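PDB 4EPS: putative fimbrium tip subunit Fim1C from Bacteroides ovatus, which probably forms part of the tip of fimbriae, the cell-surface filaments through which the bacterium adheres and builds biofilms. Local coordinates for residues V162-P167 with V194-D199; A213-Y218 with Y252-V257; H355-T360 with D401-D406; A376-N379 with L385-L388. All coordinates share one frame; numbering follows the deposited sequence.

Interactions 1 and 2 belong to the fimbrillin-like region, their centres about 9 Å apart, and touch through strand 148-174 and its two neighbours. Interaction 1 is buried and wholly apolar, joining opposed strand layers. Interaction 2 is partly buried and charged, spanning strand 148-174 from strand 217-222 to strand 251-256. Interactions 3 and 4 lie on the opposite side of the chain's centre, about 44 to 47 Å away between centres. In interaction 3 the short helix 354-359 meets the C-terminal end of helix 389-403 through aromatic rings, one of them buried. Interaction 4 lies within the connection between those same helices, where the arginine of a salt bridge also binds a sulfate ion.

Interaction 1. Residues V162-P167 with V194-D199; sequences VVVKLP and VAFYLD
F196 reaches across from strand 195-198 to V164 on strand 148-174, and its side chain can be followed outward from CB to the far end of the ring. CB leaves the backbone toward the opposing strand. CG sits anti to the carbonyl carbon (chi1 -64°), a setting that carries the ring outward into the space between the two strands. On one flank, F196 CE1 meets V164 CG1 at 3.9 Å and, a little farther off, V164 CG2 at 4.2 Å. At the end of the ring, F196 CZ comes within 4.0 Å of V164 CG1, and L166 CD1 lies more loosely, 4.4 Å from CZ.

With CA atoms of V164 and F196 10.2 Å apart and no hydrogen bond across, this is face-to-face packing of strand layers, consistent with the β-sandwich character of the transthyretin-like clan to which the fimbrillins belong. The backbone bonds of each strand go to others: V164 pairs with Y218, while strand 195-198 pairs with strands 206-212 and 229-234. The rings of Y218 and F196 also meet edge-to-face, and I207 and P209 add to the surroundings of the F196 ring. A flat, long phenylalanine suits the span because a compact, branched valine faces it.

Beside the ring, L166 and V194, the latter just before strand 195-198, reach toward each other tip to tip. L166 CD1 meets both methyls of V194 almost equally, 3.7 Å from CG2 and 3.8 Å from CG1. Leucine supplies the extra length here that phenylalanine supplies beside it, and Y234 touches both L166 and V194.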
# COMPACT_ATOMS: atom_id res chain seq x y z
N VAL A 162 -35.96 -13.62 -4.39
CA VAL A 162 -35.27 -12.34 -4.56
C VAL A 162 -33.95 -12.46 -3.77
O VAL A 162 -33.97 -12.84 -2.59
CB VAL A 162 -36.12 -11.12 -4.08
CG1 VAL A 162 -35.26 -9.86 -3.85
CG2 VAL A 162 -37.24 -10.81 -5.07
N VAL A 163 -32.83 -12.10 -4.39
CA VAL A 163 -31.53 -12.07 -3.69
C VAL A 163 -31.01 -10.63 -3.82
O VAL A 163 -30.99 -10.11 -4.94
CB VAL A 163 -30.50 -13.11 -4.22
CG1 VAL A 163 -29.17 -12.98 -3.46
CG2 VAL A 163 -31.06 -14.54 -4.09
N VAL A 164 -30.65 -9.98 -2.69
CA VAL A 164 -30.14 -8.60 -2.72
C VAL A 164 -28.70 -8.60 -2.20
O VAL A 164 -28.44 -9.07 -1.10
CB VAL A 164 -31.01 -7.58 -1.93
CG1 VAL A 164 -30.50 -6.15 -2.14
CG2 VAL A 164 -32.49 -7.70 -2.28
N LYS A 165 -27.78 -8.03 -2.99
CA LYS A 165 -26.38 -7.86 -2.60
C LYS A 165 -26.10 -6.36 -2.47
O LYS A 165 -25.95 -5.66 -3.48
CB LYS A 165 -25.44 -8.52 -3.64
CG LYS A 165 -23.96 -8.49 -3.24
CD LYS A 165 -23.69 -9.46 -2.11
CE LYS A 165 -22.21 -9.57 -1.84
NZ LYS A 165 -22.01 -10.31 -0.57
N LEU A 166 -26.03 -5.85 -1.23
CA LEU A 166 -25.75 -4.43 -1.02
C LEU A 166 -24.22 -4.17 -1.17
O LEU A 166 -23.43 -5.12 -1.10
CB LEU A 166 -26.26 -3.96 0.35
CG LEU A 166 -27.80 -4.04 0.56
CD1 LEU A 166 -28.14 -3.60 1.99
CD2 LEU A 166 -28.56 -3.22 -0.48
N PRO A 167 -23.77 -2.92 -1.39
CA PRO A 167 -22.33 -2.69 -1.49
C PRO A 167 -21.62 -3.00 -0.16
O PRO A 167 -22.17 -2.81 0.93
CB PRO A 167 -22.21 -1.20 -1.83
CG PRO A 167 -23.50 -0.60 -1.47
CD PRO A 167 -24.54 -1.66 -1.56
N VAL A 194 -30.18 -0.56 7.29
CA VAL A 194 -30.80 -1.29 6.17
C VAL A 194 -32.27 -1.57 6.46
O VAL A 194 -32.60 -2.19 7.47
CB VAL A 194 -30.04 -2.61 5.82
CG1 VAL A 194 -30.75 -3.39 4.70
CG2 VAL A 194 -28.60 -2.31 5.42
N ALA A 195 -33.13 -1.20 5.51
CA ALA A 195 -34.55 -1.51 5.62
C ALA A 195 -35.09 -1.72 4.23
O ALA A 195 -34.73 -0.98 3.31
CB ALA A 195 -35.32 -0.37 6.31
N PHE A 196 -35.95 -2.72 4.10
CA PHE A 196 -36.63 -3.00 2.84
C PHE A 196 -38.13 -2.79 3.00
O PHE A 196 -38.70 -3.13 4.04
CB PHE A 196 -36.34 -4.42 2.34
CG PHE A 196 -34.89 -4.68 2.01
CD1 PHE A 196 -34.38 -4.36 0.76
CD2 PHE A 196 -34.05 -5.27 2.95
CE1 PHE A 196 -33.04 -4.61 0.45
CE2 PHE A 196 -32.71 -5.54 2.64
CZ PHE A 196 -32.21 -5.19 1.40
N TYR A 197 -38.78 -2.28 1.93
CA TYR A 197 -40.21 -1.98 1.89
C TYR A 197 -40.86 -2.52 0.64
O TYR A 197 -40.28 -2.44 -0.44
CB TYR A 197 -40.44 -0.46 1.91
CG TYR A 197 -39.82 0.21 3.12
CD1 TYR A 197 -40.53 0.32 4.32
CD2 TYR A 197 -38.52 0.71 3.07
CE1 TYR A 197 -39.94 0.90 5.45
CE2 TYR A 197 -37.94 1.31 4.19
CZ TYR A 197 -38.66 1.40 5.37
OH TYR A 197 -38.09 1.99 6.47
N LEU A 198 -42.11 -2.97 0.77
CA LEU A 198 -42.88 -3.40 -0.38
C LEU A 198 -43.65 -2.22 -1.00
O LEU A 198 -44.44 -1.58 -0.30
CB LEU A 198 -43.87 -4.52 0.01
CG LEU A 198 -44.41 -5.39 -1.12
CD1 LEU A 198 -43.32 -6.25 -1.72
CD2 LEU A 198 -45.50 -6.30 -0.60
N ASP A 199 -43.40 -1.97 -2.32
CA ASP A 199 -44.02 -0.98 -3.20
C ASP A 199 -43.80 0.50 -2.81
O ASP A 199 -43.55 1.30 -3.71
CB ASP A 199 -45.52 -1.25 -3.38
CG ASP A 199 -45.80 -2.53 -4.13
OD1 ASP A 199 -45.47 -2.60 -5.34
OD2 ASP A 199 -46.35 -3.47 -3.52

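Interaction 2. Residues A213-Y218 with Y252-V257; sequences AKKDEY and YKRFVV
R254 brings the edge of its guanidinium up to the carboxylate of E217, and with K215 the two form a salt-bridge network on one face of a β-sheet. Strand 148-174 runs between strands 217-222 and 251-256, and the side chains of E217 and R254 meet above V163, which both of them touch. This span explains the residue types: the CA atoms of E217 and R254 stand 9.6 Å apart, a gap that a glutamate and an arginine can close together.

R254 NH2 donates to E217 OE1 over 3.0 Å in a nearly straight bond, 164° at the hydrogen. The donor approaches the syn side of OE1, and OE1 lies close to the guanidinium plane. The two flat groups are turned 36° from each other, and NE stays farther off, at 3.5 Å from OE1, so one nitrogen carries the bond. K215 NZ and R254 NH2 stand 3.1 Å apart, unbonded to each other, and the carboxylate they share probably offsets their repulsion. R254 is modelled in two conformers, so its bridge and this approach describe one of them.

Strand 217-222 begins at a G1 β-bulge, in which D216 and E217 both face D212. D216 takes the left-handed backbone conformation of this motif. K215 precedes the bulge, and its chain bends at chi3 (83°), bringing NZ to the carboxylate. R219 shares E217 OE2, and F36 lies against K215, E217 and R254. Three cationic partners probably stabilise the negative charge of E217. K215 NZ donates to E217 OE2 over 2.8 Å, tilted out of the carboxylate plane.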
# COMPACT_ATOMS: atom_id res chain seq x y z
N ALA A 213 -25.50 -14.15 6.74
CA ALA A 213 -24.31 -13.48 7.27
C ALA A 213 -23.01 -13.97 6.64
O ALA A 213 -22.07 -13.18 6.51
CB ALA A 213 -24.26 -13.61 8.79
N LYS A 214 -22.96 -15.26 6.23
CA LYS A 214 -21.78 -15.87 5.60
C LYS A 214 -21.53 -15.27 4.21
O LYS A 214 -20.39 -14.93 3.89
CB LYS A 214 -21.96 -17.40 5.50
CG LYS A 214 -20.69 -18.16 5.09
CD LYS A 214 -20.96 -19.64 4.92
CE LYS A 214 -19.72 -20.40 4.50
NZ LYS A 214 -20.00 -21.85 4.32
N LYS A 215 -22.59 -15.13 3.38
CA LYS A 215 -22.47 -14.57 2.03
C LYS A 215 -22.68 -13.05 1.99
O LYS A 215 -22.40 -12.44 0.96
CB LYS A 215 -23.48 -15.23 1.07
CG LYS A 215 -23.22 -16.71 0.79
CD LYS A 215 -24.24 -17.29 -0.19
CE LYS A 215 -23.89 -17.03 -1.64
NZ LYS A 215 -25.07 -17.14 -2.53
N ASP A 216 -23.19 -12.45 3.10
CA ASP A 216 -23.53 -11.02 3.21
C ASP A 216 -24.57 -10.64 2.13
O ASP A 216 -24.34 -9.75 1.29
CB ASP A 216 -22.30 -10.08 3.16
CG ASP A 216 -22.66 -8.61 3.31
OD1 ASP A 216 -23.65 -8.31 4.03
OD2 ASP A 216 -22.03 -7.77 2.64
N GLU A 217 -25.72 -11.31 2.15
CA GLU A 217 -26.75 -11.01 1.16
C GLU A 217 -28.10 -11.30 1.79
O GLU A 217 -28.18 -12.06 2.78
CB GLU A 217 -26.53 -11.80 -0.17
CG GLU A 217 -26.76 -13.29 -0.08
CD GLU A 217 -26.45 -14.12 -1.31
OE1 GLU A 217 -25.77 -13.62 -2.23
OE2 GLU A 217 -26.87 -15.29 -1.33
N TYR A 218 -29.15 -10.67 1.25
CA TYR A 218 -30.52 -10.83 1.75
C TYR A 218 -31.31 -11.66 0.78
O TYR A 218 -31.16 -11.46 -0.43
CB TYR A 218 -31.22 -9.47 1.93
CG TYR A 218 -30.55 -8.59 2.96
CD1 TYR A 218 -29.42 -7.83 2.63
CD2 TYR A 218 -31.01 -8.54 4.28
CE1 TYR A 218 -28.81 -7.00 3.57
CE2 TYR A 218 -30.40 -7.71 5.23
CZ TYR A 218 -29.30 -6.95 4.87
OH TYR A 218 -28.66 -6.15 5.79
N TYR A 252 -34.13 -17.73 -9.05
CA TYR A 252 -33.85 -16.50 -8.30
C TYR A 252 -33.37 -15.38 -9.22
O TYR A 252 -32.77 -15.62 -10.27
CB TYR A 252 -32.80 -16.75 -7.18
CG TYR A 252 -31.38 -16.95 -7.65
CD1 TYR A 252 -30.54 -15.86 -7.91
CD2 TYR A 252 -30.84 -18.23 -7.76
CE1 TYR A 252 -29.22 -16.04 -8.31
CE2 TYR A 252 -29.50 -18.42 -8.12
CZ TYR A 252 -28.70 -17.33 -8.41
OH TYR A 252 -27.40 -17.53 -8.78
N LYS A 253 -33.58 -14.17 -8.76
CA LYS A 253 -33.09 -12.96 -9.40
C LYS A 253 -32.21 -12.28 -8.37
O LYS A 253 -32.69 -11.96 -7.28
CB LYS A 253 -34.26 -12.07 -9.86
CG LYS A 253 -33.85 -10.63 -10.26
CD LYS A 253 -32.86 -10.53 -11.41
CE LYS A 253 -32.36 -9.10 -11.50
NZ LYS A 253 -31.25 -8.95 -12.49
N ARG A 254 -30.94 -12.07 -8.72
CA ARG A 254 -30.01 -11.39 -7.82
C ARG A 254 -29.85 -9.94 -8.23
O ARG A 254 -29.49 -9.65 -9.37
CB ARG A 254 -28.64 -12.09 -7.76
CG ARG A 254 -27.65 -11.40 -6.81
CD ARG A 254 -26.30 -12.09 -6.76
NE ARG A 254 -26.21 -13.07 -5.66
CZ ARG A 254 -26.09 -14.38 -5.82
NH1 ARG A 254 -26.05 -14.91 -7.04
NH2 ARG A 254 -26.01 -15.18 -4.77
N PHE A 255 -30.13 -9.03 -7.30
CA PHE A 255 -29.97 -7.59 -7.54
C PHE A 255 -28.66 -7.16 -6.89
O PHE A 255 -28.55 -7.22 -5.66
CB PHE A 255 -31.14 -6.81 -6.93
CG PHE A 255 -32.48 -7.10 -7.55
CD1 PHE A 255 -32.92 -6.37 -8.66
CD2 PHE A 255 -33.31 -8.08 -7.03
CE1 PHE A 255 -34.18 -6.61 -9.22
CE2 PHE A 255 -34.58 -8.32 -7.58
CZ PHE A 255 -35.00 -7.58 -8.67
N VAL A 256 -27.68 -6.74 -7.70
CA VAL A 256 -26.37 -6.26 -7.17
C VAL A 256 -26.46 -4.73 -7.10
O VAL A 256 -26.62 -4.07 -8.12
CB VAL A 256 -25.18 -6.77 -8.02
CG1 VAL A 256 -23.85 -6.19 -7.50
CG2 VAL A 256 -25.13 -8.31 -8.02
N VAL A 257 -26.42 -4.19 -5.89
CA VAL A 257 -26.61 -2.76 -5.68
C VAL A 257 -25.25 -2.06 -5.60
O VAL A 257 -24.40 -2.43 -4.80
CB VAL A 257 -27.46 -2.49 -4.41
CG1 VAL A 257 -27.64 -0.98 -4.15
CG2 VAL A 257 -28.83 -3.20 -4.51

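Interaction 3. Residues H355-T360 with D401-D406; sequences HDWFMT and DTFKTD
T402, near the end of helix 389-403, lies beside the six-membered part of the W357 indole. Its OG1 comes to 3.6 Å from W357 CZ2 from an oblique direction, a packing contact, since the hydroxyl is hydrogen-bonded to the backbone oxygen of L398 one helical turn back. The methyl branch, T402 CG2, stands 4.0 Å from W357 NE1, so the small β-branched residue offers the indole both its arms while its polar atom is satisfied within its own helix.

F403 follows and makes the closer contact. Its ring points an edge at one face of W357 in a T-shaped stack, with 4.9 Å between the centroids of the phenyl and five-membered rings and 76° between the planes. CE2 leads, 3.4 Å from W357 CD1, and CZ follows at 3.5 Å from that same atom. Here the short helix 354-359 packs against the C-terminal end of helix 389-403, and W357 is the residue that spans the gap. Its CG lies anti to the backbone N (chi1 163°), which carries the indole across to helix 389-403. Replacing the indole by the methyl of an alanine is likely to open a gap between the helices and leave the F403 edge without the face it meets. Y399 meets W357 edge-to-face and also contacts F403, so the three aromatic rings form a cluster, with L398 packed on the indole as well.

At K404 the chain leaves the helical conformation with a positive phi (56°), and helix 389-403 ends directly after the stacking residue.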
# COMPACT_ATOMS: atom_id res chain seq x y z
N HIS A 355 -13.84 -7.08 42.41
CA HIS A 355 -12.74 -8.03 42.56
C HIS A 355 -13.07 -9.10 43.63
O HIS A 355 -12.95 -10.31 43.36
CB HIS A 355 -11.44 -7.31 42.95
CG HIS A 355 -10.36 -8.27 43.30
ND1 HIS A 355 -9.79 -9.08 42.35
CD2 HIS A 355 -9.84 -8.56 44.52
CE1 HIS A 355 -8.89 -9.81 42.99
NE2 HIS A 355 -8.91 -9.55 44.31
N ASP A 356 -13.46 -8.66 44.83
CA ASP A 356 -13.77 -9.58 45.93
C ASP A 356 -14.92 -10.51 45.55
O ASP A 356 -14.82 -11.71 45.81
CB ASP A 356 -14.05 -8.82 47.24
CG ASP A 356 -12.81 -8.29 47.94
OD1 ASP A 356 -11.67 -8.64 47.53
OD2 ASP A 356 -12.97 -7.49 48.89
N TRP A 357 -15.96 -9.98 44.86
CA TRP A 357 -17.06 -10.83 44.39
C TRP A 357 -16.54 -11.86 43.40
O TRP A 357 -16.86 -13.05 43.50
CB TRP A 357 -18.20 -10.02 43.73
CG TRP A 357 -19.12 -10.88 42.89
CD1 TRP A 357 -20.05 -11.77 43.34
CD2 TRP A 357 -19.10 -11.01 41.46
NE1 TRP A 357 -20.65 -12.41 42.28
CE2 TRP A 357 -20.09 -11.96 41.11
CE3 TRP A 357 -18.35 -10.40 40.43
CZ2 TRP A 357 -20.34 -12.33 39.78
CZ3 TRP A 357 -18.59 -10.79 39.11
CH2 TRP A 357 -19.57 -11.75 38.80
N PHE A 358 -15.76 -11.39 42.41
CA PHE A 358 -15.24 -12.19 41.30
C PHE A 358 -14.43 -13.41 41.80
O PHE A 358 -14.62 -14.51 41.28
CB PHE A 358 -14.39 -11.30 40.37
CG PHE A 358 -13.67 -12.02 39.26
CD1 PHE A 358 -14.36 -12.45 38.13
CD2 PHE A 358 -12.31 -12.29 39.35
CE1 PHE A 358 -13.70 -13.13 37.11
CE2 PHE A 358 -11.65 -12.96 38.32
CZ PHE A 358 -12.35 -13.38 37.21
N MSE A 359 -13.57 -13.22 42.81
CA MSE A 359 -12.70 -14.26 43.37
C MSE A 359 -13.50 -15.39 44.07
O MSE A 359 -12.94 -16.47 44.28
CB MSE A 359 -11.67 -13.67 44.33
CG MSE A 359 -10.67 -12.72 43.63
SE MSE A 359 -9.73 -13.57 42.14
CE MSE A 359 -8.38 -14.49 43.15
N THR A 360 -14.79 -15.17 44.39
CA THR A 360 -15.67 -16.19 44.99
C THR A 360 -16.44 -16.99 43.92
O THR A 360 -17.21 -17.89 44.29
CB THR A 360 -16.70 -15.56 45.97
OG1 THR A 360 -17.70 -14.85 45.22
CG2 THR A 360 -16.07 -14.69 47.02
N ASP A 401 -25.41 -9.55 35.77
CA ASP A 401 -26.24 -10.76 35.65
C ASP A 401 -26.61 -11.33 37.03
O ASP A 401 -27.69 -11.89 37.19
CB ASP A 401 -25.50 -11.83 34.83
CG ASP A 401 -25.37 -11.52 33.34
OD1 ASP A 401 -26.03 -10.56 32.87
OD2 ASP A 401 -24.62 -12.24 32.65
N THR A 402 -25.72 -11.16 38.01
CA THR A 402 -25.89 -11.64 39.38
C THR A 402 -26.67 -10.64 40.26
O THR A 402 -27.58 -11.06 40.96
CB THR A 402 -24.51 -11.96 39.99
OG1 THR A 402 -23.82 -12.85 39.11
CG2 THR A 402 -24.59 -12.61 41.37
N PHE A 403 -26.30 -9.34 40.25
CA PHE A 403 -26.87 -8.36 41.18
C PHE A 403 -27.90 -7.39 40.59
O PHE A 403 -28.64 -6.76 41.37
CB PHE A 403 -25.74 -7.56 41.85
CG PHE A 403 -24.79 -8.43 42.63
CD1 PHE A 403 -25.13 -8.89 43.90
CD2 PHE A 403 -23.58 -8.85 42.08
CE1 PHE A 403 -24.26 -9.73 44.62
CE2 PHE A 403 -22.72 -9.68 42.80
CZ PHE A 403 -23.06 -10.11 44.06
N LYS A 404 -27.93 -7.23 39.25
CA LYS A 404 -28.87 -6.37 38.51
C LYS A 404 -28.83 -4.89 38.97
O LYS A 404 -29.83 -4.17 38.81
CB LYS A 404 -30.32 -6.94 38.57
CG LYS A 404 -30.47 -8.36 37.99
CD LYS A 404 -30.33 -8.44 36.48
CE LYS A 404 -30.60 -9.85 36.00
NZ LYS A 404 -30.65 -9.94 34.52
N THR A 405 -27.67 -4.44 39.50
CA THR A 405 -27.49 -3.05 39.94
C THR A 405 -27.22 -2.18 38.72
O THR A 405 -26.29 -2.46 37.95
CB THR A 405 -26.38 -2.93 41.00
OG1 THR A 405 -26.51 -3.97 41.97
CG2 THR A 405 -26.40 -1.57 41.69
N ASP A 406 -28.04 -1.13 38.55
CA ASP A 406 -27.98 -0.21 37.41
C ASP A 406 -26.91 0.86 37.62
O ASP A 406 -27.23 2.00 37.99
CB ASP A 406 -29.36 0.43 37.16
CG ASP A 406 -30.45 -0.57 36.80
OD1 ASP A 406 -30.25 -1.38 35.86
OD2 ASP A 406 -31.53 -0.54 37.45

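Interaction 4. Residues A376-N379 with L385-L388; sequences ANEN and LRFL. With SO4 (sulfate ion), chain H.
A two-bond, side-on salt bridge between E378 and R386 ties together two parts of the long connection between helices 354-359 and 389-403, neither of them in regular strand or helix. R386 NE donates to E378 OE1 and R386 NH2 to E378 OE2, each over 2.8 Å and both nearly straight. Each carboxylate oxygen uses its syn lone pair, and the two flat groups lie only 3° from coplanar. The R386 chain folds at chi2 (-58°), which turns the guanidinium edge onto the carboxylate.

The pairing lies two residues before L388, the N-cap position of helix 389-403. Y317 hydrogen-bonds to E378 OE1, so OE1 of this buried glutamate has two partners, R386 NE and Y317; Y317 and Y309 also pack against R386.

The other edge of the guanidinium holds a sulfate, probably from the crystallisation liquor. NH1 of R386 donates to sulfate O4 and NH2 to sulfate O3, both at 2.8 Å, so NH2 serves both anions. Arginine suits this place because its planar N-H groups point in several directions at once. A lysine here would probably lose the paired grip, leaving one E378 oxygen without its charged mate and the sulfate only weakly held.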
# COMPACT_ATOMS: atom_id res chain seq x y z
N ALA A 376 -3.84 -11.44 41.65
CA ALA A 376 -3.07 -12.58 42.15
C ALA A 376 -1.80 -12.85 41.33
O ALA A 376 -0.85 -13.38 41.87
CB ALA A 376 -3.96 -13.82 42.15
N ASN A 377 -1.79 -12.49 40.02
CA ASN A 377 -0.62 -12.78 39.17
C ASN A 377 0.25 -11.57 38.87
O ASN A 377 1.44 -11.76 38.62
CB ASN A 377 -1.07 -13.43 37.86
CG ASN A 377 -1.75 -14.76 38.11
OD1 ASN A 377 -1.37 -15.49 39.01
ND2 ASN A 377 -2.79 -15.08 37.36
N GLU A 378 -0.31 -10.35 38.86
CA GLU A 378 0.47 -9.15 38.54
C GLU A 378 0.36 -8.13 39.66
O GLU A 378 -0.74 -7.92 40.19
CB GLU A 378 -0.00 -8.53 37.22
CG GLU A 378 0.22 -9.41 36.01
CD GLU A 378 0.67 -8.61 34.81
OE1 GLU A 378 -0.19 -7.95 34.19
OE2 GLU A 378 1.89 -8.58 34.54
N ASN A 379 1.47 -7.46 39.98
CA ASN A 379 1.53 -6.48 41.07
C ASN A 379 0.80 -5.17 40.68
O ASN A 379 0.33 -5.03 39.54
CB ASN A 379 3.01 -6.23 41.54
CG ASN A 379 3.92 -5.56 40.53
OD1 ASN A 379 3.51 -4.73 39.71
ND2 ASN A 379 5.21 -5.88 40.61
N LEU A 385 -1.30 -1.13 33.84
CA LEU A 385 -0.77 -0.73 32.52
C LEU A 385 -1.21 -1.68 31.38
O LEU A 385 -0.98 -1.37 30.22
CB LEU A 385 0.76 -0.64 32.56
CG LEU A 385 1.35 0.48 33.49
CD1 LEU A 385 2.88 0.49 33.44
CD2 LEU A 385 0.81 1.85 33.13
N ARG A 386 -1.90 -2.78 31.71
CA ARG A 386 -2.34 -3.75 30.69
C ARG A 386 -3.63 -3.35 29.98
O ARG A 386 -4.53 -2.77 30.61
CB ARG A 386 -2.56 -5.15 31.32
CG ARG A 386 -1.40 -5.67 32.19
CD ARG A 386 -0.10 -5.75 31.41
NE ARG A 386 0.96 -6.40 32.19
CZ ARG A 386 2.24 -6.35 31.88
NH1 ARG A 386 2.65 -5.62 30.85
NH2 ARG A 386 3.13 -6.98 32.63
N PHE A 387 -3.75 -3.71 28.69
CA PHE A 387 -4.97 -3.45 27.90
C PHE A 387 -5.98 -4.51 28.22
O PHE A 387 -5.85 -5.64 27.74
CB PHE A 387 -4.64 -3.51 26.40
CG PHE A 387 -3.94 -2.35 25.76
CD1 PHE A 387 -3.29 -1.40 26.54
CD2 PHE A 387 -3.94 -2.18 24.38
CE1 PHE A 387 -2.65 -0.31 25.96
CE2 PHE A 387 -3.29 -1.10 23.79
CZ PHE A 387 -2.66 -0.16 24.58
N LEU A 388 -6.98 -4.19 29.06
CA LEU A 388 -7.97 -5.19 29.53
C LEU A 388 -9.39 -4.67 29.58
O LEU A 388 -10.23 -5.30 30.22
CB LEU A 388 -7.55 -5.67 30.95
CG LEU A 388 -6.29 -6.55 31.00
CD1 LEU A 388 -5.76 -6.67 32.41
CD2 LEU A 388 -6.56 -7.94 30.39
S SO4 H . 6.45 -6.44 31.26
O1 SO4 H . 7.17 -5.32 31.87
O2 SO4 H . 7.36 -7.27 30.45
O3 SO4 H . 5.86 -7.25 32.33
O4 SO4 H . 5.40 -5.90 30.39